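Local coordinates for capsid protein VP1 (Human polyomavirus 12, PDB 6Y5Z) that probably forms the T=7 icosahedral capsid shell as disulfide-linked pentamers and takes part in attachment of the virus to the host cell, at the interface of chains A and B. Residues are numbered along the deposited sequence; one frame, centred on the assembly and turned at random. Chains: chain A/B, Capsid protein VP1.

The interface of chains A and B. Residues chain A 103, 105, 116, 119; chain B 46, 123, 185, 207, 248, 259.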
loop_
_atom_site.group_PDB
_atom_site.type_symbol
_atom_site.label_atom_id
_atom_site.label_comp_id
_atom_site.label_asym_id
_atom_site.label_seq_id
_atom_site.Cartn_x
_atom_site.Cartn_y
_atom_site.Cartn_z
ATOM N N MET A 103 18.608 6.875 -10.821
ATOM C CA MET A 103 19.144 7.850 -9.834
ATOM C C MET A 103 20.099 8.842 -10.514
ATOM O O MET A 103 20.640 9.720 -9.820
ATOM C CB MET A 103 19.827 7.136 -8.667
ATOM C CG MET A 103 18.917 6.161 -7.921
ATOM S SD MET A 103 17.446 6.906 -7.173
ATOM C CE MET A 103 18.248 7.851 -5.886
ATOM N N VAL A 105 20.425 12.024 -12.311
ATOM C CA VAL A 105 19.605 13.244 -12.559
ATOM C C VAL A 105 20.532 14.380 -13.010
ATOM O O VAL A 105 20.166 15.541 -12.873
ATOM C CB VAL A 105 18.752 13.593 -11.331
ATOM C CG1 VAL A 105 17.691 12.530 -11.100
ATOM C CG2 VAL A 105 19.573 13.810 -10.087
ATOM N N VAL A 116 17.396 19.382 -10.065
ATOM C CA VAL A 116 17.977 18.187 -10.726
ATOM C C VAL A 116 17.197 17.927 -12.012
ATOM O O VAL A 116 16.057 18.416 -12.168
ATOM C CB VAL A 116 17.962 16.958 -9.800
ATOM C CG1 VAL A 116 18.723 17.180 -8.513
ATOM C CG2 VAL A 116 16.550 16.477 -9.497
ATOM N N PRO A 119 13.608 12.850 -13.466
ATOM C CA PRO A 119 13.847 11.442 -13.765
ATOM C C PRO A 119 12.665 10.765 -14.473
ATOM O O PRO A 119 11.570 11.343 -14.636
ATOM C CB PRO A 119 14.155 10.842 -12.384
ATOM C CG PRO A 119 13.324 11.686 -11.450
ATOM C CD PRO A 119 13.386 13.093 -12.029
ATOM N N VAL B 46 23.854 19.582 -7.350
ATOM C CA VAL B 46 23.780 18.807 -8.612
ATOM C C VAL B 46 23.686 19.770 -9.795
ATOM O O VAL B 46 22.802 20.638 -9.799
ATOM C CB VAL B 46 22.593 17.830 -8.582
ATOM C CG1 VAL B 46 22.377 17.190 -9.933
ATOM C CG2 VAL B 46 22.793 16.790 -7.482
ATOM N N SER B 123 13.548 10.897 -5.253
ATOM C CA SER B 123 13.837 9.470 -5.520
ATOM C C SER B 123 14.587 8.863 -4.336
ATOM O O SER B 123 15.510 9.486 -3.798
ATOM C CB SER B 123 14.612 9.322 -6.797
ATOM O OG SER B 123 13.855 9.740 -7.923
ATOM N N GLU B 185 24.676 5.007 -9.788
ATOM C CA GLU B 185 24.002 5.184 -11.099
ATOM C C GLU B 185 24.621 4.318 -12.196
ATOM O O GLU B 185 24.010 4.246 -13.282
ATOM C CB GLU B 185 23.959 6.653 -11.522
ATOM C CG GLU B 185 25.295 7.227 -11.945
ATOM C CD GLU B 185 25.157 8.631 -12.491
ATOM O OE1 GLU B 185 24.426 9.446 -11.907
ATOM O OE2 GLU B 185 25.732 8.863 -13.577
ATOM N N LEU B 207 10.358 13.206 -8.730
ATOM C CA LEU B 207 11.111 14.435 -8.401
ATOM C C LEU B 207 10.826 14.867 -6.959
ATOM O O LEU B 207 11.760 15.376 -6.286
ATOM C CB LEU B 207 10.717 15.520 -9.405
ATOM C CG LEU B 207 11.458 16.843 -9.264
ATOM C CD1 LEU B 207 12.942 16.692 -9.549
ATOM C CD2 LEU B 207 10.857 17.872 -10.212
ATOM N N TRP B 248 16.302 14.491 -2.250
ATOM C CA TRP B 248 17.104 15.720 -2.418
ATOM C C TRP B 248 16.691 16.761 -1.386
ATOM O O TRP B 248 15.486 16.943 -1.134
ATOM C CB TRP B 248 16.987 16.281 -3.844
ATOM C CG TRP B 248 17.497 15.323 -4.868
ATOM C CD1 TRP B 248 18.797 15.018 -5.123
ATOM C CD2 TRP B 248 16.716 14.508 -5.756
ATOM N NE1 TRP B 248 18.891 14.085 -6.125
ATOM C CE2 TRP B 248 17.629 13.731 -6.503
ATOM C CE3 TRP B 248 15.348 14.372 -6.013
ATOM C CZ2 TRP B 248 17.214 12.822 -7.470
ATOM C CZ3 TRP B 248 14.943 13.468 -6.976
ATOM C CH2 TRP B 248 15.864 12.711 -7.689
ATOM N N PHE B 259 21.769 15.472 -3.004
ATOM C CA PHE B 259 21.337 14.163 -2.481
ATOM C C PHE B 259 21.524 14.197 -0.972
ATOM O O PHE B 259 22.490 14.832 -0.452
ATOM C CB PHE B 259 22.176 13.040 -3.072
ATOM C CG PHE B 259 21.895 12.729 -4.512
ATOM C CD1 PHE B 259 22.555 13.389 -5.541
ATOM C CD2 PHE B 259 21.053 11.677 -4.832
ATOM C CE1 PHE B 259 22.320 13.039 -6.862
ATOM C CE2 PHE B 259 20.829 11.324 -6.148
ATOM C CZ PHE B 259 21.470 12.004 -7.158
HETATM O O HOH W 1 23.476 9.660 -9.421
#
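The end of the 3-10 helix 99-103 of chain A and the loop stretches bearing A:Val105, A:Val116 and A:Pro119 lie against strands 237-250 and 257-261 of chain B, flanked by loops carrying B:Val46, B:Ser123 and B:Leu207 and by the 3-10 helix 184-186. This is part of the contact between neighbouring VP1 copies in the pentamer, the building unit of the polyomavirus capsid, and it is mostly apolar. B:Trp248 offers a broad flat indole whose face takes A:Val116 and whose CZ2 corner takes A:Val105. A:Val116 straddles the ring system, with CG2 4.0 Å from the centroid of the six-membered ring and CG1 over the five-membered ring, both as CH-pi contacts. With chi1 at -59°, CG1 is anti to the carbonyl carbon and the two methyls spread over both rings. A:Val116 CG2 also passes B:Leu207 CD1 at 3.6 Å, the two side chains running in opposite directions, while CG1 meets B:Val46. A:Val105 crosses the indole obliquely, both methyls outside the CZ2 corner and tilted above the plane; A:Val105 CG2 lies 3.7 Å from B:Trp248 CZ2 and also meets the tip of B:Phe259. Within chain B, B:Trp248 NE1 lies 3.3 Å above the plane of the B:Phe259 ring, over its centre; the two planes are inclined at about 60° and together present a stepped apolar surface. A:Met103, bent at chi2 (-60°) and chi3, suits the margin because its flexible thioether can fold against a small residue: A:Met103 SD lies 3.7 Å from B:Ser123 CB. The B:Ser123 hydroxyl OG faces CG of A:Pro119, a rigid, compact neighbour. No direct polar bond crosses this patch. Instead, a water bridges the chains at the rim, where the long side chain of B:Glu185 extends to meet it: the water lies 2.9 Å from the carbonyl O of A:Met103 and 2.7 Å from carboxylate OE1 of B:Glu185.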